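Local coordinates for protein involved in catabolism of external DNA (Legionella pneumophila subsp. pneumophila, PDB 2OO3) that probably methylates N6 of one adenine of 23S ribosomal RNA, taking the methyl group from S-adenosyl-L-methionine, at residues P77-E82 against K254-T259; D114-C119 against K137-N142; S218-I223 against G239-N244. One frame throughout, in Å; residues are numbered along the deposited sequence. Where two conformers were deposited one is given.

How the contacts relate
Contacts 2 and 3 belong to one eight-stranded mixed sheet, the Rossmann-like core of the methyltransferase; contact 1 lies beside it, where a helix packed on the sheet meets the 77-82 turn. Contacts 2 and 3 have centres 24 Å apart and do not touch: contact 2 is at the parallel edge, contact 3 in the antiparallel part. Contacts 1 and 3 do touch, Leu257 CD1 lying 4.1 Å from Ile223 CB, and strand 237-243 leads into helix 249-263. The contacts lie at different distances from residues predicted to bind S-adenosyl-L-methionine: the Cys119 side chain is about 4 Å from Gly146, while between side chains Leu240 is about 7 Å from Asp166 and Phe80 about 10 Å from His20.

Contact 1. Residues P77-E82 against K254-T259; sequences PSLFLE and KLVLET. With SO4 (sulfate ion), chain D.
The Phe80 ring meets segment 254-259 of helix 249-263 with its CE2-CZ end: Val256 O lies at the ring edge, near its plane, 4.0 Å from CZ, while Thr259 CG2 approaches CZ obliquely at 3.8 Å. Phe80 and Thr259 reach toward each other tip to tip, and Val256 CG1 also lies near Phe80 CZ, at 4.1 Å. A chi1 of -74° sets Phe80 CG beside the backbone N, and from there the ring reaches the helix although the CB bond does not point there. Pro77 CG comes within 3.4 Å of Thr259 OG1. That hydroxyl donates back to Leu255 O at 3.0 Å, and Thr259 N reaches the same carbonyl from the opposite face of its plane, a doubly gripped oxygen within the helix. The contact joins the 3-10 turn that leads into helix 81-90 to helix 249-263, with Ile21 of helix 14-30 touching both Phe80 and Val256. The Leu79 and Leu255 side chains cross obliquely, CD1 of Leu79 meeting CD2 of Leu255 at 3.8 Å; Leu79 CB rests on Val256 CG2, and Pro77 CB on Leu255 CD2. No hydrogen bond spans the two segments. Ser78 N donates to a sulfate oxygen, O2, at 2.7 Å.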
loop_
_atom_site.group_PDB
_atom_site.type_symbol
_atom_site.label_atom_id
_atom_site.label_comp_id
_atom_site.label_asym_id
_atom_site.label_seq_id
_atom_site.Cartn_x
_atom_site.Cartn_y
_atom_site.Cartn_z
ATOM N N PRO A 77 3.654 -19.176 0.091
ATOM C CA PRO A 77 4.340 -19.134 -1.196
ATOM C C PRO A 77 5.454 -18.095 -1.163
ATOM O O PRO A 77 5.380 -17.117 -0.399
ATOM C CB PRO A 77 3.232 -18.712 -2.182
ATOM C CG PRO A 77 1.913 -19.052 -1.462
ATOM C CD PRO A 77 2.224 -18.814 -0.022
ATOM N N SER A 78 6.495 -18.322 -1.960
ATOM C CA SER A 78 7.677 -17.459 -1.996
ATOM C C SER A 78 7.397 -16.003 -2.320
ATOM O O SER A 78 8.224 -15.157 -2.009
ATOM C CB SER A 78 8.714 -18.012 -3.004
ATOM O OG SER A 78 8.212 -17.846 -4.328
ATOM N N LEU A 79 6.259 -15.691 -2.955
ATOM C CA LEU A 79 5.846 -14.281 -3.172
ATOM C C LEU A 79 5.714 -13.448 -1.878
ATOM O O LEU A 79 5.720 -12.207 -1.929
ATOM C CB LEU A 79 4.516 -14.200 -3.967
ATOM C CG LEU A 79 4.646 -14.574 -5.456
ATOM C CD1 LEU A 79 3.283 -14.516 -6.138
ATOM C CD2 LEU A 79 5.585 -13.633 -6.152
ATOM N N PHE A 80 5.591 -14.139 -0.751
ATOM C CA PHE A 80 5.481 -13.539 0.587
ATOM C C PHE A 80 6.805 -13.262 1.276
ATOM O O PHE A 80 6.840 -12.628 2.349
ATOM C CB PHE A 80 4.641 -14.433 1.491
ATOM C CG PHE A 80 3.132 -14.395 1.193
ATOM C CD1 PHE A 80 2.249 -13.707 2.044
ATOM C CD2 PHE A 80 2.598 -15.074 0.082
ATOM C CE1 PHE A 80 0.862 -13.708 1.795
ATOM C CE2 PHE A 80 1.207 -15.069 -0.198
ATOM C CZ PHE A 80 0.333 -14.380 0.654
ATOM N N LEU A 81 7.906 -13.719 0.666
ATOM C CA LEU A 81 9.211 -13.633 1.324
ATOM C C LEU A 81 9.600 -12.244 1.766
ATOM O O LEU A 81 10.032 -12.081 2.887
ATOM C CB LEU A 81 10.343 -14.232 0.451
ATOM C CG LEU A 81 10.294 -15.754 0.301
ATOM C CD1 LEU A 81 11.298 -16.172 -0.824
ATOM C CD2 LEU A 81 10.633 -16.401 1.616
ATOM N N GLU A 82 9.487 -11.259 0.890
ATOM C CA GLU A 82 10.015 -9.909 1.228
ATOM C C GLU A 82 9.181 -9.323 2.357
ATOM O O GLU A 82 9.704 -8.739 3.306
ATOM C CB GLU A 82 9.978 -8.987 0.009
ATOM C CG GLU A 82 11.025 -9.344 -1.089
ATOM C CD GLU A 82 10.509 -10.366 -2.155
ATOM O OE1 GLU A 82 9.555 -11.150 -1.913
ATOM O OE2 GLU A 82 11.085 -10.373 -3.265
ATOM N N LYS A 254 -2.526 -12.391 -8.151
ATOM C CA LYS A 254 -3.538 -13.443 -8.113
ATOM C C LYS A 254 -3.160 -14.576 -7.150
ATOM O O LYS A 254 -4.002 -15.039 -6.382
ATOM C CB LYS A 254 -3.769 -13.997 -9.526
ATOM C CG LYS A 254 -4.971 -14.977 -9.661
ATOM C CD LYS A 254 -5.147 -15.398 -11.133
ATOM C CE LYS A 254 -6.251 -16.454 -11.336
ATOM N NZ LYS A 254 -5.879 -17.656 -10.540
ATOM N N LEU A 255 -1.905 -15.026 -7.208
ATOM C CA LEU A 255 -1.413 -16.034 -6.263
ATOM C C LEU A 255 -1.506 -15.488 -4.838
ATOM O O LEU A 255 -1.931 -16.195 -3.922
ATOM C CB LEU A 255 0.036 -16.480 -6.550
ATOM C CG LEU A 255 0.591 -17.563 -5.566
ATOM C CD1 LEU A 255 -0.343 -18.759 -5.337
ATOM C CD2 LEU A 255 1.998 -18.078 -5.946
ATOM N N VAL A 256 -1.117 -14.231 -4.650
ATOM C CA VAL A 256 -1.150 -13.662 -3.308
ATOM C C VAL A 256 -2.604 -13.668 -2.793
ATOM O O VAL A 256 -2.884 -14.151 -1.693
ATOM C CB VAL A 256 -0.587 -12.220 -3.287
ATOM C CG1 VAL A 256 -0.928 -11.496 -1.922
ATOM C CG2 VAL A 256 0.949 -12.224 -3.542
ATOM N N LEU A 257 -3.515 -13.108 -3.590
ATOM C CA LEU A 257 -4.925 -12.987 -3.189
ATOM C C LEU A 257 -5.568 -14.347 -2.937
ATOM O O LEU A 257 -6.306 -14.497 -1.963
ATOM C CB LEU A 257 -5.739 -12.204 -4.228
ATOM C CG LEU A 257 -5.367 -10.722 -4.396
ATOM C CD1 LEU A 257 -5.959 -10.140 -5.699
ATOM C CD2 LEU A 257 -5.852 -9.910 -3.185
ATOM N N GLU A 258 -5.289 -15.339 -3.792
ATOM C CA GLU A 258 -5.787 -16.700 -3.532
ATOM C C GLU A 258 -5.308 -17.198 -2.192
ATOM O O GLU A 258 -6.094 -17.755 -1.424
ATOM C CB GLU A 258 -5.296 -17.712 -4.561
ATOM C CG GLU A 258 -5.707 -17.496 -5.992
ATOM C CD GLU A 258 -5.280 -18.704 -6.826
ATOM O OE1 GLU A 258 -5.305 -18.619 -8.074
ATOM O OE2 GLU A 258 -4.925 -19.748 -6.197
ATOM N N THR A 259 -4.006 -17.045 -1.917
ATOM C CA THR A 259 -3.460 -17.441 -0.610
ATOM C C THR A 259 -4.162 -16.739 0.564
ATOM O O THR A 259 -4.541 -17.387 1.553
ATOM C CB THR A 259 -1.921 -17.226 -0.530
ATOM O OG1 THR A 259 -1.312 -17.925 -1.612
ATOM C CG2 THR A 259 -1.361 -17.770 0.738
HETATM S S SO4 D . 6.454 -21.547 -4.007
HETATM O O1 SO4 D . 6.407 -22.973 -3.691
HETATM O O2 SO4 D . 6.784 -20.853 -2.770
HETATM O O3 SO4 D . 7.488 -21.300 -5.017
HETATM O O4 SO4 D . 5.164 -21.091 -4.525
#

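Contact 2. Residues D114-C119 against K137-N142; sequences DRLYLC and KKVYVN
Tyr117 CG stands anti to the backbone N (chi1 -165°), while Asn142 CG stands anti to the carbonyl carbon (chi1 -61°); both side chains lie on the same face of the sheet, where the flat groups overlap. The Asn142 amide lies almost parallel to the phenol ring, the planes 6° apart, with ND2 3.1 Å above one face and offset toward the rim at CE2 and CZ. Cys119 SG sits at the edge of the same ring, in its plane. On that side of the sheet, Tyr140 crosses Arg115 at about a right angle and takes Arg115 CG 4.0 Å from CD2; the guanidinium of Arg115 turns to Glu158 in a salt bridge. Across the other face, Leu118 CD1 packs on Val139 CG1 at 3.6 Å, and Leu116 and Val139 carry this apolar layer to Ile107 of helix 102-109. Four backbone hydrogen bonds alternate between the strands: Leu116 N to Lys138 O, Tyr140 N to Leu116 O at 2.8 Å, Leu118 N to Tyr140 O and Asn142 N to Leu118 O at 2.7 Å. Where the pairing begins, one water donates to Asp114 O and accepts from Lys138 N at 2.7 Å. On its other side, strand 115-119 bonds to strand 38-41, whereas 139-142 is the outermost strand within the chain. Parallel strands joined through helix 123-129 form a beta-alpha-beta crossover of the Rossmann-like methyltransferase fold, and Glu120 and Gly146, predicted to bind S-adenosyl-L-methionine, lie just beyond the strand ends.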
loop_
_atom_site.group_PDB
_atom_site.type_symbol
_atom_site.label_atom_id
_atom_site.label_comp_id
_atom_site.label_asym_id
_atom_site.label_seq_id
_atom_site.Cartn_x
_atom_site.Cartn_y
_atom_site.Cartn_z
ATOM N N ASP A 114 18.230 5.647 -4.263
ATOM C CA ASP A 114 16.830 6.038 -4.465
ATOM C C ASP A 114 16.537 7.222 -3.585
ATOM O O ASP A 114 17.374 7.613 -2.759
ATOM C CB ASP A 114 15.888 4.852 -4.157
ATOM C CG ASP A 114 16.143 3.661 -5.073
ATOM O OD1 ASP A 114 16.378 3.891 -6.293
ATOM O OD2 ASP A 114 16.113 2.486 -4.601
ATOM N N ARG A 115 15.365 7.815 -3.732
ATOM C CA ARG A 115 15.005 8.932 -2.851
ATOM C C ARG A 115 13.609 8.730 -2.337
ATOM O O ARG A 115 12.668 8.606 -3.147
ATOM C CB ARG A 115 15.073 10.267 -3.596
ATOM C CG ARG A 115 14.718 11.451 -2.751
ATOM C CD ARG A 115 15.167 12.764 -3.406
ATOM N NE ARG A 115 14.552 12.926 -4.719
ATOM C CZ ARG A 115 13.514 13.718 -4.989
ATOM N NH1 ARG A 115 12.946 14.453 -4.034
ATOM N NH2 ARG A 115 13.047 13.770 -6.234
ATOM N N LEU A 116 13.477 8.693 -1.010
ATOM C CA LEU A 116 12.165 8.488 -0.364
ATOM C C LEU A 116 11.668 9.820 0.151
ATOM O O LEU A 116 12.388 10.553 0.834
ATOM C CB LEU A 116 12.239 7.499 0.817
ATOM C CG LEU A 116 12.583 6.017 0.540
ATOM C CD1 LEU A 116 14.067 5.828 0.227
ATOM C CD2 LEU A 116 12.148 5.148 1.727
ATOM N N TYR A 117 10.415 10.107 -0.130
ATOM C CA TYR A 117 9.813 11.304 0.341
ATOM C C TYR A 117 8.507 10.922 1.056
ATOM O O TYR A 117 7.543 10.429 0.430
ATOM C CB TYR A 117 9.553 12.191 -0.858
ATOM C CG TYR A 117 9.248 13.607 -0.518
ATOM C CD1 TYR A 117 10.175 14.630 -0.807
ATOM C CD2 TYR A 117 8.025 13.957 0.065
ATOM C CE1 TYR A 117 9.877 15.951 -0.520
ATOM C CE2 TYR A 117 7.727 15.275 0.351
ATOM C CZ TYR A 117 8.658 16.253 0.053
ATOM O OH TYR A 117 8.360 17.542 0.307
ATOM N N LEU A 118 8.474 11.144 2.365
ATOM C CA LEU A 118 7.368 10.667 3.181
ATOM C C LEU A 118 6.600 11.849 3.749
ATOM O O LEU A 118 7.204 12.736 4.363
ATOM C CB LEU A 118 7.902 9.822 4.343
ATOM C CG LEU A 118 8.863 8.674 3.970
ATOM C CD1 LEU A 118 9.478 7.986 5.202
ATOM C CD2 LEU A 118 8.163 7.629 2.992
ATOM N N CYS A 119 5.282 11.849 3.576
ATOM C CA CYS A 119 4.450 12.985 4.027
ATOM C C CYS A 119 3.521 12.523 5.122
ATOM O O CYS A 119 2.884 11.474 4.988
ATOM C CB CYS A 119 3.583 13.546 2.892
ATOM S SG CYS A 119 4.516 14.143 1.421
ATOM N N LYS A 137 19.750 4.580 3.442
ATOM C CA LYS A 137 18.848 5.182 2.430
ATOM C C LYS A 137 18.700 6.656 2.655
ATOM O O LYS A 137 19.091 7.209 3.705
ATOM C CB LYS A 137 17.443 4.556 2.420
ATOM C CG LYS A 137 17.388 3.078 2.660
ATOM C CD LYS A 137 18.265 2.247 1.690
ATOM C CE LYS A 137 18.514 0.904 2.368
ATOM N NZ LYS A 137 18.142 -0.201 1.511
ATOM N N LYS A 138 18.105 7.289 1.666
ATOM C CA LYS A 138 17.997 8.732 1.591
ATOM C C LYS A 138 16.505 9.047 1.855
ATOM O O LYS A 138 15.654 8.880 0.980
ATOM C CB LYS A 138 18.448 9.132 0.177
ATOM C CG LYS A 138 18.623 10.578 -0.112
ATOM C CD LYS A 138 19.572 10.788 -1.385
ATOM C CE LYS A 138 18.994 10.247 -2.710
ATOM N NZ LYS A 138 19.999 10.094 -3.849
ATOM N N VAL A 139 16.196 9.477 3.078
ATOM C CA VAL A 139 14.817 9.566 3.521
ATOM C C VAL A 139 14.434 10.993 3.935
ATOM O O VAL A 139 14.981 11.529 4.893
ATOM C CB VAL A 139 14.523 8.593 4.703
ATOM C CG1 VAL A 139 13.037 8.689 5.135
ATOM C CG2 VAL A 139 14.857 7.151 4.329
ATOM N N TYR A 140 13.511 11.600 3.206
ATOM C CA TYR A 140 13.022 12.947 3.546
ATOM C C TYR A 140 11.640 12.884 4.145
ATOM O O TYR A 140 10.681 12.507 3.463
ATOM C CB TYR A 140 13.002 13.829 2.301
ATOM C CG TYR A 140 14.404 14.055 1.785
ATOM C CD1 TYR A 140 15.163 15.159 2.229
ATOM C CD2 TYR A 140 15.001 13.150 0.892
ATOM C CE1 TYR A 140 16.470 15.358 1.782
ATOM C CE2 TYR A 140 16.324 13.352 0.427
ATOM C CZ TYR A 140 17.035 14.465 0.873
ATOM O OH TYR A 140 18.324 14.652 0.416
ATOM N N VAL A 141 11.527 13.255 5.413
ATOM C CA VAL A 141 10.239 13.205 6.119
ATOM C C VAL A 141 9.664 14.608 6.196
ATOM O O VAL A 141 10.348 15.521 6.677
ATOM C CB VAL A 141 10.428 12.666 7.537
ATOM C CG1 VAL A 141 9.079 12.578 8.291
ATOM C CG2 VAL A 141 11.113 11.304 7.505
ATOM N N ASN A 142 8.419 14.779 5.732
ATOM C CA ASN A 142 7.764 16.085 5.632
ATOM C C ASN A 142 6.401 16.192 6.317
ATOM O O ASN A 142 5.531 15.340 6.123
ATOM C CB ASN A 142 7.643 16.463 4.175
ATOM C CG ASN A 142 8.997 16.567 3.512
ATOM O OD1 ASN A 142 9.594 17.643 3.460
ATOM N ND2 ASN A 142 9.502 15.435 3.014
HETATM O O HOH W 1 17.628 5.840 -0.604
#

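Contact 3. Residues S218-I223 against G239-N244; sequences SKSVRI and GLWIIN. With SO4 (sulfate ion), chain C.
Trp241 and Arg222 form a non-hydrogen-bonded pair whose side chains cross on one face of the sheet. Arg222 CB lies 3.8 Å from Trp241 CE3 and its CD follows near CZ3, the guanidinium and indole planes being 22° apart. With Trp241 CG anti to the backbone N (chi1 -173°), the indole starts out beside the carbonyl carbon; farther along it, NE1 and CZ2 meet Ser220 CB and OG. On the other face, Ile223 CD1 touches Leu240 CD1 at 3.9 Å, and Val221 CG1 lies beside Ile242 CB. The backbones hold these pairs in antiparallel register: Val221 and Ile242 bond in both directions, as do Ile223 and Leu240, and Asn244 N closes the pairing on Lys219 O at 2.9 Å.

Outward, Leu210 and Met213 of helix 203-216 cover Trp241, while Phe249 and Ile253 of helix 249-263 lie over Val221 and Ile223. Glu274 and Glu224 both form salt bridges with Arg222, and strands 193-200 and 270-275 flank the hairpin. At its open end, a sulfate O4 takes a bond from Ser218 N, and O1 one from Lys219 NZ at 2.9 Å. A water joins that amine, O1 and Asn244 OD1, while Asn244 ND2 bonds to Gly192 O and Ser190 O. The carboxylates of Glu274 and Glu224 would offset the positive charge of the buried arginine, whereas the sulfate, probably from the crystallisation liquor, would be stabilised by Lys219 and Lys278.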
loop_
_atom_site.group_PDB
_atom_site.type_symbol
_atom_site.label_atom_id
_atom_site.label_comp_id
_atom_site.label_asym_id
_atom_site.label_seq_id
_atom_site.Cartn_x
_atom_site.Cartn_y
_atom_site.Cartn_z
ATOM N N SER A 218 -6.105 3.742 -18.954
ATOM C CA SER A 218 -6.511 2.381 -19.229
ATOM C C SER A 218 -5.370 1.394 -18.992
ATOM O O SER A 218 -5.557 0.163 -19.108
ATOM C CB SER A 218 -6.909 2.287 -20.694
ATOM O OG SER A 218 -5.831 2.798 -21.453
ATOM N N LYS A 219 -4.179 1.892 -18.675
ATOM C CA LYS A 219 -3.087 0.952 -18.363
ATOM C C LYS A 219 -3.142 0.772 -16.852
ATOM O O LYS A 219 -2.346 1.381 -16.101
ATOM C CB LYS A 219 -1.711 1.495 -18.762
ATOM C CG LYS A 219 -1.482 1.663 -20.269
ATOM C CD LYS A 219 -0.003 2.000 -20.526
ATOM C CE LYS A 219 0.151 3.151 -21.484
ATOM N NZ LYS A 219 -0.075 4.472 -20.828
ATOM N N SER A 220 -4.098 -0.030 -16.402
ATOM C CA SER A 220 -4.445 -0.049 -14.977
ATOM C C SER A 220 -4.802 -1.468 -14.548
ATOM O O SER A 220 -5.180 -2.310 -15.386
ATOM C CB SER A 220 -5.659 0.864 -14.761
ATOM O OG SER A 220 -6.805 0.312 -15.412
ATOM N N VAL A 221 -4.652 -1.755 -13.263
ATOM C CA VAL A 221 -5.204 -2.973 -12.707
ATOM C C VAL A 221 -5.877 -2.619 -11.388
ATOM O O VAL A 221 -5.397 -1.742 -10.628
ATOM C CB VAL A 221 -4.161 -4.147 -12.618
ATOM C CG1 VAL A 221 -2.998 -3.821 -11.649
ATOM C CG2 VAL A 221 -4.836 -5.430 -12.169
ATOM N N ARG A 222 -7.017 -3.251 -11.146
ATOM C CA ARG A 222 -7.724 -3.085 -9.896
ATOM C C ARG A 222 -7.714 -4.436 -9.212
ATOM O O ARG A 222 -8.000 -5.443 -9.862
ATOM C CB ARG A 222 -9.162 -2.641 -10.187
ATOM C CG ARG A 222 -10.115 -3.090 -9.106
ATOM C CD ARG A 222 -11.377 -2.301 -9.083
ATOM N NE ARG A 222 -12.344 -2.697 -10.081
ATOM C CZ ARG A 222 -13.630 -2.985 -9.812
ATOM N NH1 ARG A 222 -14.118 -2.960 -8.566
ATOM N NH2 ARG A 222 -14.443 -3.301 -10.804
ATOM N N ILE A 223 -7.319 -4.481 -7.937
ATOM C CA ILE A 223 -7.377 -5.708 -7.166
ATOM C C ILE A 223 -8.238 -5.473 -5.914
ATOM O O ILE A 223 -8.238 -4.371 -5.344
ATOM C CB ILE A 223 -5.961 -6.215 -6.822
ATOM C CG1 ILE A 223 -5.260 -5.242 -5.865
ATOM C CG2 ILE A 223 -5.148 -6.397 -8.132
ATOM C CD1 ILE A 223 -3.921 -5.793 -5.265
ATOM N N GLY A 239 -9.399 -2.560 -1.624
ATOM C CA GLY A 239 -8.744 -2.800 -2.911
ATOM C C GLY A 239 -7.580 -1.896 -3.154
ATOM O O GLY A 239 -7.308 -0.988 -2.341
ATOM N N LEU A 240 -6.858 -2.166 -4.238
ATOM C CA LEU A 240 -5.855 -1.196 -4.741
ATOM C C LEU A 240 -6.007 -0.998 -6.246
ATOM O O LEU A 240 -6.352 -1.925 -6.976
ATOM C CB LEU A 240 -4.405 -1.580 -4.357
ATOM C CG LEU A 240 -4.142 -1.701 -2.839
ATOM C CD1 LEU A 240 -4.135 -3.172 -2.384
ATOM C CD2 LEU A 240 -2.825 -1.060 -2.467
ATOM N N TRP A 241 -5.802 0.241 -6.672
ATOM C CA TRP A 241 -5.859 0.622 -8.064
ATOM C C TRP A 241 -4.442 1.021 -8.464
ATOM O O TRP A 241 -3.841 1.887 -7.824
ATOM C CB TRP A 241 -6.835 1.793 -8.253
ATOM C CG TRP A 241 -7.028 2.099 -9.722
ATOM C CD1 TRP A 241 -6.143 2.711 -10.557
ATOM C CD2 TRP A 241 -8.164 1.768 -10.510
ATOM N NE1 TRP A 241 -6.662 2.798 -11.831
ATOM C CE2 TRP A 241 -7.903 2.215 -11.828
ATOM C CE3 TRP A 241 -9.388 1.129 -10.234
ATOM C CZ2 TRP A 241 -8.824 2.045 -12.881
ATOM C CZ3 TRP A 241 -10.321 0.965 -11.298
ATOM C CH2 TRP A 241 -10.013 1.406 -12.597
ATOM N N ILE A 242 -3.897 0.362 -9.486
ATOM C CA ILE A 242 -2.512 0.602 -9.886
ATOM C C ILE A 242 -2.493 1.059 -11.327
ATOM O O ILE A 242 -3.096 0.417 -12.188
ATOM C CB ILE A 242 -1.593 -0.666 -9.679
ATOM C CG1 ILE A 242 -1.578 -1.067 -8.193
ATOM C CG2 ILE A 242 -0.162 -0.362 -10.143
ATOM C CD1 ILE A 242 -1.152 -2.461 -7.898
ATOM N N ILE A 243 -1.872 2.207 -11.555
ATOM C CA ILE A 243 -1.611 2.716 -12.899
ATOM C C ILE A 243 -0.167 2.400 -13.269
ATOM O O ILE A 243 0.753 2.616 -12.472
ATOM C CB ILE A 243 -1.825 4.225 -12.971
ATOM C CG1 ILE A 243 -3.284 4.557 -12.579
ATOM C CG2 ILE A 243 -1.495 4.779 -14.396
ATOM C CD1 ILE A 243 -3.568 6.084 -12.346
ATOM N N ASN A 244 0.004 1.876 -14.475
ATOM C CA ASN A 244 1.285 1.388 -14.975
ATOM C C ASN A 244 1.814 0.211 -14.164
ATOM O O ASN A 244 2.967 0.211 -13.727
ATOM C CB ASN A 244 2.268 2.560 -15.069
ATOM C CG ASN A 244 1.814 3.586 -16.116
ATOM O OD1 ASN A 244 1.271 3.216 -17.172
ATOM N ND2 ASN A 244 2.015 4.863 -15.827
HETATM S S SO4 C . -3.762 5.674 -21.490
HETATM O O1 SO4 C . -2.953 4.907 -20.549
HETATM O O2 SO4 C . -3.620 7.095 -21.171
HETATM O O3 SO4 C . -3.265 5.416 -22.840
HETATM O O4 SO4 C . -5.174 5.325 -21.392
HETATM O O HOH W 2 -0.681 5.021 -18.310
#